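Local coordinates for putative nisin-resistance protein (Streptococcus agalactiae 515, PDB 4Y68), which probably acts as an S41-family serine peptidase that recognises and cleaves the lantibiotic nisin, thereby making the bacterium resistant to it, at residues 124-129 with 165-170; 143-148 with 172-177; 155-160 with 218-223; 229-234 with 251-256. All coordinates share one frame; numbering follows the deposited sequence.

Contact 1 (124-129 with 165-170); sequences PSISKL and MIPMIG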
# COMPACT_ATOMS: atom_id res chain seq x y z
N PRO A 124 -2.06 7.83 -8.98
CA PRO A 124 -0.99 8.33 -8.10
C PRO A 124 -1.14 7.97 -6.63
O PRO A 124 -2.22 7.53 -6.21
CB PRO A 124 -1.11 9.84 -8.26
CG PRO A 124 -2.59 10.04 -8.36
CD PRO A 124 -3.10 8.85 -9.17
N SER A 125 -0.07 8.18 -5.87
CA SER A 125 -0.10 8.12 -4.40
C SER A 125 -1.20 8.96 -3.78
O SER A 125 -1.37 10.12 -4.14
CB SER A 125 1.23 8.60 -3.81
OG SER A 125 2.34 8.15 -4.56
N ILE A 126 -1.92 8.38 -2.83
CA ILE A 126 -2.81 9.13 -1.96
C ILE A 126 -2.79 8.47 -0.59
O ILE A 126 -2.96 7.25 -0.48
CB ILE A 126 -4.25 9.16 -2.47
CG1 ILE A 126 -5.17 9.75 -1.39
CG2 ILE A 126 -4.72 7.76 -2.87
CD1 ILE A 126 -6.60 9.98 -1.88
N SER A 127 -2.60 9.29 0.44
CA SER A 127 -2.47 8.81 1.81
C SER A 127 -3.62 9.27 2.67
O SER A 127 -3.67 8.94 3.86
CB SER A 127 -1.16 9.30 2.42
OG SER A 127 -0.21 8.26 2.35
N LYS A 128 -4.52 10.04 2.08
CA LYS A 128 -5.61 10.62 2.83
C LYS A 128 -6.53 9.54 3.34
O LYS A 128 -6.63 8.47 2.75
CB LYS A 128 -6.37 11.64 1.99
CG LYS A 128 -5.76 13.04 2.11
CD LYS A 128 -6.24 13.96 1.02
CE LYS A 128 -5.61 15.36 1.11
NZ LYS A 128 -5.96 16.18 -0.09
N LEU A 129 -7.16 9.83 4.48
CA LEU A 129 -8.08 8.91 5.16
C LEU A 129 -9.51 9.42 5.08
O LEU A 129 -10.44 8.63 5.07
CB LEU A 129 -7.71 8.74 6.65
CG LEU A 129 -6.33 8.20 6.99
CD1 LEU A 129 -6.21 8.01 8.51
CD2 LEU A 129 -6.13 6.88 6.23
N MET A 165 -4.84 2.03 0.48
CA MET A 165 -5.31 1.00 -0.47
C MET A 165 -6.76 1.18 -0.94
O MET A 165 -7.09 0.90 -2.09
CB MET A 165 -5.18 -0.39 0.16
CG MET A 165 -3.77 -0.96 0.10
SD MET A 165 -3.51 -1.96 -1.34
CE MET A 165 -4.47 -3.39 -0.96
N ILE A 166 -7.61 1.67 -0.06
CA ILE A 166 -9.06 1.69 -0.28
C ILE A 166 -9.54 2.45 -1.54
O ILE A 166 -10.31 1.91 -2.33
CB ILE A 166 -9.76 2.28 0.97
CG1 ILE A 166 -9.69 1.27 2.12
CG2 ILE A 166 -11.20 2.61 0.68
CD1 ILE A 166 -10.31 1.78 3.42
N PRO A 167 -9.08 3.70 -1.74
CA PRO A 167 -9.43 4.41 -2.98
C PRO A 167 -8.75 3.85 -4.24
O PRO A 167 -9.29 3.98 -5.36
CB PRO A 167 -8.95 5.84 -2.70
CG PRO A 167 -7.99 5.72 -1.53
CD PRO A 167 -8.49 4.58 -0.73
N MET A 168 -7.58 3.24 -4.07
CA MET A 168 -6.87 2.64 -5.20
C MET A 168 -7.58 1.40 -5.70
O MET A 168 -7.92 1.29 -6.89
CB MET A 168 -5.42 2.28 -4.82
CG MET A 168 -4.57 3.49 -4.61
SD MET A 168 -2.82 3.10 -4.45
CE MET A 168 -2.39 4.56 -3.53
N ILE A 169 -7.81 0.45 -4.81
CA ILE A 169 -8.49 -0.76 -5.21
C ILE A 169 -9.92 -0.42 -5.57
O ILE A 169 -10.43 -0.88 -6.59
CB ILE A 169 -8.48 -1.85 -4.12
CG1 ILE A 169 -7.06 -2.37 -3.87
CG2 ILE A 169 -9.38 -3.00 -4.54
CD1 ILE A 169 -6.42 -3.01 -5.07
N GLY A 170 -10.56 0.39 -4.74
CA GLY A 170 -11.94 0.79 -4.97
C GLY A 170 -12.24 1.43 -6.32
O GLY A 170 -13.21 1.07 -7.00

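Contact 2 (143-148 with 172-177); sequences NILMEK and LASILP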
# COMPACT_ATOMS: atom_id res chain seq x y z
N ASN A 143 -15.60 6.92 -12.76
CA ASN A 143 -16.19 7.62 -13.90
C ASN A 143 -15.46 7.33 -15.19
O ASN A 143 -16.09 7.06 -16.21
CB ASN A 143 -16.22 9.13 -13.70
CG ASN A 143 -16.69 9.86 -14.95
OD1 ASN A 143 -15.90 10.13 -15.86
ND2 ASN A 143 -17.99 10.14 -15.03
N ILE A 144 -14.14 7.37 -15.14
CA ILE A 144 -13.34 7.11 -16.33
C ILE A 144 -13.62 5.73 -16.88
O ILE A 144 -13.82 5.58 -18.08
CB ILE A 144 -11.84 7.23 -16.06
CG1 ILE A 144 -11.48 8.71 -15.79
CG2 ILE A 144 -11.05 6.63 -17.23
CD1 ILE A 144 -10.04 8.92 -15.35
N LEU A 145 -13.63 4.74 -16.00
CA LEU A 145 -13.74 3.34 -16.41
C LEU A 145 -15.16 2.98 -16.84
O LEU A 145 -15.34 2.18 -17.75
CB LEU A 145 -13.29 2.40 -15.28
CG LEU A 145 -11.79 2.41 -14.93
CD1 LEU A 145 -11.49 1.60 -13.67
CD2 LEU A 145 -10.97 1.90 -16.09
N MET A 146 -16.17 3.59 -16.21
CA MET A 146 -17.57 3.22 -16.46
C MET A 146 -18.26 4.08 -17.54
O MET A 146 -19.11 3.57 -18.28
CB MET A 146 -18.38 3.29 -15.15
CG MET A 146 -18.02 2.21 -14.09
SD MET A 146 -18.29 0.48 -14.57
CE MET A 146 -20.04 0.47 -14.97
N GLU A 147 -17.89 5.35 -17.65
CA GLU A 147 -18.58 6.27 -18.55
C GLU A 147 -17.77 6.77 -19.76
O GLU A 147 -18.23 7.64 -20.48
CB GLU A 147 -19.05 7.47 -17.77
CG GLU A 147 -19.73 7.08 -16.48
CD GLU A 147 -21.02 7.78 -16.32
OE1 GLU A 147 -21.60 8.16 -17.36
OE2 GLU A 147 -21.47 7.98 -15.18
N LYS A 148 -16.56 6.25 -19.96
CA LYS A 148 -15.79 6.65 -21.11
C LYS A 148 -15.77 5.52 -22.11
O LYS A 148 -16.05 4.37 -21.78
CB LYS A 148 -14.35 7.04 -20.75
CG LYS A 148 -14.22 8.23 -19.81
CD LYS A 148 -14.70 9.52 -20.42
CE LYS A 148 -14.19 10.70 -19.60
NZ LYS A 148 -14.84 11.97 -19.97
N LEU A 172 -10.69 1.05 -8.98
CA LEU A 172 -10.43 0.09 -10.04
C LEU A 172 -11.35 -1.12 -9.95
O LEU A 172 -11.13 -2.13 -10.64
CB LEU A 172 -8.97 -0.36 -9.99
CG LEU A 172 -7.96 0.80 -10.13
CD1 LEU A 172 -6.53 0.40 -9.76
CD2 LEU A 172 -8.00 1.40 -11.53
N ALA A 173 -12.39 -1.01 -9.13
CA ALA A 173 -13.26 -2.14 -8.81
C ALA A 173 -13.86 -2.75 -10.06
O ALA A 173 -13.92 -3.97 -10.20
CB ALA A 173 -14.38 -1.73 -7.85
N SER A 174 -14.28 -1.90 -10.99
CA SER A 174 -14.95 -2.37 -12.20
C SER A 174 -14.06 -3.27 -13.07
O SER A 174 -14.58 -4.02 -13.92
CB SER A 174 -15.45 -1.17 -13.04
OG SER A 174 -14.42 -0.62 -13.85
N ILE A 175 -12.74 -3.22 -12.89
CA ILE A 175 -11.87 -4.09 -13.68
C ILE A 175 -11.15 -5.15 -12.83
O ILE A 175 -10.20 -5.79 -13.30
CB ILE A 175 -10.79 -3.31 -14.49
CG1 ILE A 175 -10.07 -2.28 -13.63
CG2 ILE A 175 -11.42 -2.62 -15.73
CD1 ILE A 175 -9.02 -1.51 -14.38
N LEU A 176 -11.61 -5.35 -11.61
CA LEU A 176 -11.03 -6.39 -10.76
C LEU A 176 -12.07 -7.46 -10.37
O LEU A 176 -13.26 -7.21 -10.34
CB LEU A 176 -10.43 -5.77 -9.49
CG LEU A 176 -9.07 -5.05 -9.58
CD1 LEU A 176 -8.84 -4.21 -8.33
CD2 LEU A 176 -7.94 -6.02 -9.78
N PRO A 177 -11.60 -8.67 -10.05
CA PRO A 177 -12.47 -9.78 -9.68
C PRO A 177 -13.20 -9.49 -8.38
O PRO A 177 -12.62 -8.83 -7.52
CB PRO A 177 -11.49 -10.95 -9.48
CG PRO A 177 -10.27 -10.54 -10.17
CD PRO A 177 -10.18 -9.06 -10.07

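Contact 3 (155-160 with 218-223); sequences LDLSNN and IAIITN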
# COMPACT_ATOMS: atom_id res chain seq x y z
N LEU A 155 -2.73 1.49 -17.40
CA LEU A 155 -2.80 1.86 -16.00
C LEU A 155 -1.40 2.16 -15.57
O LEU A 155 -0.57 1.27 -15.57
CB LEU A 155 -3.38 0.74 -15.16
CG LEU A 155 -4.77 0.22 -15.52
CD1 LEU A 155 -5.16 -0.86 -14.53
CD2 LEU A 155 -5.78 1.36 -15.52
N ASP A 156 -1.13 3.40 -15.20
CA ASP A 156 0.22 3.84 -14.92
C ASP A 156 0.43 4.05 -13.43
O ASP A 156 -0.14 4.98 -12.83
CB ASP A 156 0.53 5.12 -15.71
CG ASP A 156 1.96 5.60 -15.51
OD1 ASP A 156 2.81 4.82 -14.99
OD2 ASP A 156 2.22 6.77 -15.88
N LEU A 157 1.24 3.17 -12.85
CA LEU A 157 1.56 3.17 -11.42
C LEU A 157 2.98 3.67 -11.16
O LEU A 157 3.45 3.56 -10.03
CB LEU A 157 1.40 1.75 -10.83
CG LEU A 157 -0.00 1.11 -10.87
CD1 LEU A 157 0.05 -0.39 -10.66
CD2 LEU A 157 -0.97 1.75 -9.88
N SER A 158 3.65 4.18 -12.19
CA SER A 158 4.97 4.83 -12.00
C SER A 158 4.93 5.83 -10.85
O SER A 158 3.98 6.60 -10.74
CB SER A 158 5.42 5.58 -13.26
OG SER A 158 5.47 4.74 -14.40
N ASN A 159 5.94 5.81 -10.00
CA ASN A 159 6.06 6.83 -8.97
C ASN A 159 4.95 6.82 -7.93
O ASN A 159 4.88 7.73 -7.12
CB ASN A 159 6.11 8.24 -9.60
CG ASN A 159 7.26 8.38 -10.60
OD1 ASN A 159 8.29 7.73 -10.45
ND2 ASN A 159 7.07 9.22 -11.63
N ASN A 160 4.06 5.83 -7.98
CA ASN A 160 3.05 5.71 -6.92
C ASN A 160 3.67 4.93 -5.78
O ASN A 160 3.91 3.73 -5.91
CB ASN A 160 1.78 5.04 -7.45
CG ASN A 160 0.70 4.86 -6.39
OD1 ASN A 160 0.96 4.91 -5.18
ND2 ASN A 160 -0.52 4.61 -6.85
N ILE A 218 -5.66 -4.89 -20.70
CA ILE A 218 -5.15 -3.89 -19.79
C ILE A 218 -3.63 -3.98 -19.75
O ILE A 218 -3.07 -5.05 -19.48
CB ILE A 218 -5.71 -4.06 -18.37
CG1 ILE A 218 -7.21 -3.73 -18.34
CG2 ILE A 218 -4.95 -3.19 -17.38
CD1 ILE A 218 -7.90 -4.15 -17.05
N ALA A 219 -2.97 -2.85 -20.01
CA ALA A 219 -1.53 -2.78 -19.82
C ALA A 219 -1.22 -1.98 -18.55
O ALA A 219 -1.73 -0.89 -18.35
CB ALA A 219 -0.86 -2.15 -21.03
N ILE A 220 -0.37 -2.54 -17.70
CA ILE A 220 -0.01 -1.88 -16.46
C ILE A 220 1.45 -1.47 -16.46
O ILE A 220 2.32 -2.29 -16.71
CB ILE A 220 -0.25 -2.78 -15.24
CG1 ILE A 220 -1.71 -3.23 -15.17
CG2 ILE A 220 0.07 -2.04 -13.97
CD1 ILE A 220 -1.98 -4.09 -13.99
N ILE A 221 1.73 -0.21 -16.13
CA ILE A 221 3.11 0.26 -16.12
C ILE A 221 3.59 0.50 -14.69
O ILE A 221 2.87 1.07 -13.87
CB ILE A 221 3.26 1.56 -16.96
CG1 ILE A 221 2.81 1.32 -18.39
CG2 ILE A 221 4.70 2.10 -16.90
CD1 ILE A 221 2.85 2.58 -19.28
N THR A 222 4.80 0.04 -14.40
CA THR A 222 5.43 0.23 -13.11
C THR A 222 6.85 0.75 -13.32
O THR A 222 7.44 0.51 -14.37
CB THR A 222 5.47 -1.08 -12.30
OG1 THR A 222 6.32 -2.03 -12.95
CG2 THR A 222 4.07 -1.69 -12.15
N ASN A 223 7.41 1.44 -12.33
CA ASN A 223 8.83 1.75 -12.38
C ASN A 223 9.44 1.49 -11.01
O ASN A 223 8.75 0.96 -10.15
CB ASN A 223 9.09 3.19 -12.86
CG ASN A 223 8.61 4.26 -11.89
OD1 ASN A 223 7.96 3.97 -10.90
ND2 ASN A 223 8.94 5.53 -12.20

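Contact 4 (229-234 with 251-256); sequences SAEMTF and AGYTTV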
# COMPACT_ATOMS: atom_id res chain seq x y z
N SER A 229 1.32 0.01 -1.20
CA SER A 229 -0.07 -0.13 -1.63
C SER A 229 -0.17 -0.28 -3.14
O SER A 229 -1.02 -1.02 -3.67
CB SER A 229 -0.90 1.08 -1.18
OG SER A 229 -1.28 1.01 0.18
N ALA A 230 0.69 0.45 -3.84
CA ALA A 230 0.74 0.43 -5.28
C ALA A 230 1.21 -0.93 -5.75
O ALA A 230 0.71 -1.45 -6.75
CB ALA A 230 1.66 1.54 -5.81
N GLU A 231 2.18 -1.51 -5.04
CA GLU A 231 2.63 -2.85 -5.40
C GLU A 231 1.53 -3.89 -5.13
O GLU A 231 1.31 -4.77 -5.95
CB GLU A 231 3.89 -3.20 -4.63
CG GLU A 231 5.11 -2.50 -5.15
CD GLU A 231 6.31 -2.80 -4.31
OE1 GLU A 231 6.35 -2.35 -3.14
OE2 GLU A 231 7.20 -3.51 -4.82
N MET A 232 0.81 -3.76 -4.01
CA MET A 232 -0.27 -4.70 -3.71
C MET A 232 -1.48 -4.49 -4.63
O MET A 232 -2.24 -5.43 -4.88
CB MET A 232 -0.72 -4.59 -2.25
CG MET A 232 -0.19 -5.77 -1.40
SD MET A 232 1.62 -5.75 -1.34
CE MET A 232 1.76 -4.31 -0.27
N THR A 233 -1.66 -3.26 -5.12
CA THR A 233 -2.61 -3.00 -6.18
C THR A 233 -2.16 -3.70 -7.46
O THR A 233 -2.97 -4.32 -8.14
CB THR A 233 -2.80 -1.50 -6.45
OG1 THR A 233 -3.39 -0.91 -5.30
CG2 THR A 233 -3.73 -1.28 -7.65
N PHE A 234 -0.87 -3.58 -7.77
CA PHE A 234 -0.31 -4.31 -8.90
C PHE A 234 -0.54 -5.81 -8.75
O PHE A 234 -0.95 -6.45 -9.69
CB PHE A 234 1.20 -4.03 -9.04
CG PHE A 234 1.85 -4.68 -10.23
CD1 PHE A 234 1.11 -5.07 -11.33
CD2 PHE A 234 3.22 -4.91 -10.25
CE1 PHE A 234 1.71 -5.67 -12.43
CE2 PHE A 234 3.83 -5.51 -11.35
CZ PHE A 234 3.07 -5.89 -12.44
N ALA A 251 9.59 -1.26 -6.25
CA ALA A 251 10.54 -0.85 -5.20
C ALA A 251 10.84 -1.97 -4.24
O ALA A 251 11.88 -1.96 -3.59
CB ALA A 251 10.00 0.37 -4.44
N GLY A 252 9.94 -2.94 -4.12
CA GLY A 252 10.18 -4.07 -3.23
C GLY A 252 9.69 -3.83 -1.81
O GLY A 252 10.42 -4.11 -0.86
N TYR A 253 8.47 -3.32 -1.67
CA TYR A 253 7.88 -3.13 -0.33
C TYR A 253 6.61 -3.97 -0.27
O TYR A 253 5.56 -3.54 0.23
CB TYR A 253 7.62 -1.64 -0.05
CG TYR A 253 8.91 -0.87 0.19
CD1 TYR A 253 9.37 -0.63 1.47
CD2 TYR A 253 9.69 -0.44 -0.87
CE1 TYR A 253 10.56 0.04 1.70
CE2 TYR A 253 10.89 0.22 -0.66
CZ TYR A 253 11.32 0.46 0.63
OH TYR A 253 12.50 1.13 0.84
N THR A 254 6.75 -5.19 -0.79
CA THR A 254 5.65 -6.12 -0.83
C THR A 254 5.56 -6.81 0.53
O THR A 254 5.94 -7.97 0.68
CB THR A 254 5.81 -7.15 -1.99
OG1 THR A 254 7.18 -7.56 -2.08
CG2 THR A 254 5.40 -6.51 -3.32
N THR A 255 5.08 -6.07 1.52
CA THR A 255 4.63 -6.66 2.77
C THR A 255 3.43 -5.87 3.27
O THR A 255 3.30 -4.67 3.00
CB THR A 255 5.72 -6.69 3.86
OG1 THR A 255 6.40 -5.43 3.91
CG2 THR A 255 6.72 -7.80 3.56
N VAL A 256 2.55 -6.56 3.98
CA VAL A 256 1.43 -5.87 4.62
C VAL A 256 1.87 -5.19 5.93
O VAL A 256 2.57 -5.79 6.76
CB VAL A 256 0.28 -6.87 4.87
CG1 VAL A 256 -0.72 -6.31 5.89
CG2 VAL A 256 -0.40 -7.22 3.54

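Contact 1 (124-129 with 165-170)
Met168 and Pro167, on helix 165-171, press against Ile126 in the loop that leads from strand 118-122 into helix 131-147, the helix of a beta-alpha-beta crossover in the S41 peptidase domain. The Met168 side chain spans the gap. Its CB lies near Thr233 of helix 229-235, on the flank away from the loop. CG is set anti to the carbonyl carbon (chi1 -69°) and serves as the link from which the extended chain carries SD and CE out to the loop backbone. SD passes Asn160, close to its ND2. CE then settles on the loop, where it meets backbone as much as side chain: Ile126 N is 3.9 Å from Met168 CE, and Pro124 O is 4.0 Å from the same methyl. Ile126 and Met168 run past each other in opposite directions, with Ile126 CG2 4.0 Å from Met168 CE. Side chain meets side chain through apolar atoms, and the contact is largely buried. Tyr137 OH binds Pro124 O, and the Tyr137 side chain packs on both Ile126 and Pro167. Those two residues have their own meeting point, Ile126 CG2 against Pro167 CG at 4.1 Å.

Contact 2 (143-148 with 172-177)
Leu145, near the C-terminal end of helix 131-147, drives its side chain into the turn that follows helix 165-171, where Ser174 and Ile175 receive it. Helix 131-147 is the connecting helix of a beta-alpha-beta crossover between the parallel strands 118-122 and 152-156, and this contact joins it to the short 3-10 segment round Ser174. Leu145 has the largest share of the buried surface, followed by Ser174. Leu145 CB sits 3.5 Å from Ser174 OG, so the hydroxyl lies alongside the base of the leucine, and Leu145 CD1 reaches further in, to 4.0 Å from Ile175 CD1, the two side chains crossing at about a right angle. The same Leu145 CD1 is 4.1 Å from Leu172 CD2. Behind the leucine lie Ile121 and Leu153 of the two strands, which makes it part of the hydrophobic layer between helix and sheet. Ser174 OG takes the rotamer between the backbone N and the carbonyl carbon (chi1 83°), which turns the hydroxyl to Leu145 and leaves CB for Met146. Partly exposed, Met146 has a kinked rather than extended chain, which brings Met146 SD to 3.6 Å from Ser174 CB.

Contact 3 (155-160 with 218-223)
Leu155 and Ile220 pair as neighbours in two parallel strands at the middle of the mixed sheet of the S41 domain, where the contact is tightest. Leu155 N gives a nearly straight bond to Ala219 O (2.8 Å, 170°), and Leu155 O accepts from Ile221 N at 2.8 Å. One residue past the strand, Leu157 N still reaches Ile221 O at 2.8 Å. On the Leu155 and Ile220 face the side chains interlock: Leu155 CD1 touches Ile218 CG2 at 3.7 Å, and Leu157 CD1 lies 3.7 Å from Ile220 CG2. Ile221 points to the other face, under helix 297-308, with Asp156 beside it.

At the strand ends polar groups take over, nearer to solvent. Within 155-160, Asp156 OD1 closes an Asx turn by accepting from Ser158 N, above the carboxylate plane, and also takes Ser158 OG at 2.7 Å on its syn lone pair. Asn223 and the exposed Asn159 then join: Asn159 N donates to Asn223 OD1 at 2.9 Å, and Asn223 ND2 in turn donates to Asn159 OD1 (2.9 Å, 174°), their amide planes 57° apart. Asn223 OD1 also receives Lys225 N. Donor and acceptor are therefore both used on the Asn223 amide, which implies a fixed flip and a type II turn at 157-160 tied to the strand next door.

Contact 4 (229-234 with 251-256)
Glu231, on a helix buried in the S41 peptidase domain, has an unusual set of partners: both its carboxylate oxygens accept from backbone N-H groups, those of Gly252 and Tyr253 among them. These two donors lie in the loop that leads into strand 256-261. Tyr253 N binds Glu231 OE1 at 2.8 Å on the syn lone pair, while Gly252 N reaches Glu231 OE2 at 2.9 Å, also from the syn side but 32° out of the carboxylate plane. Tyr253 N makes a further weak bond to OE2. Ser228 N at OE1 and Thr250 OG1 at OE2 add to the grip, so both oxygens are held and the carboxylate can scarcely rotate. Its CG lies anti to the carbonyl carbon (chi1 -75°) and the chain beyond is extended, which is how the acid spans from helix to loop. Gly252 has a left-handed backbone conformation (phi 89°) that a side chain would obstruct, and this bend probably helps turn the two successive N-H groups toward one carboxylate.

Next to the acid, Thr254, centre of an inverse gamma turn, lays CG2 against Glu231 CB at 3.9 Å, while its OG1 is bonded to Thr286 O. Tyr253 directs its ring away, to a cation-pi contact with Lys89 and a meeting with the ring of His90. Met232 fills the other flank, its bent chain placing Met232 SD 4.1 Å from Thr254 CA and ending with Met232 CE 3.6 Å from Thr255 O.

How the contacts relate
The four contacts join through shared elements. Helix 165-171 and the turn after it serve contacts 1 and 2, whose centres lie about 15 Å apart, and contact 2 reaches the sheet of contact 3 where Ile175 CD1 meets Leu155 CD1 at 3.9 Å. Contacts 3 and 4, about 12 Å between centres, meet along helix 229-235, with Phe234 packing on Thr222; contact 1 meets the same helix through Met165 on Ser229, and Met168 and Ile169 on Thr233. Contact 2 lies farthest out, its centre about 21 Å from that of contact 4. The chain around the start of helix 229-235 resembles the segment that carries the serine nucleophile in S41 peptidases, so contacts 1, 3 and 4 probably surround the active-site region.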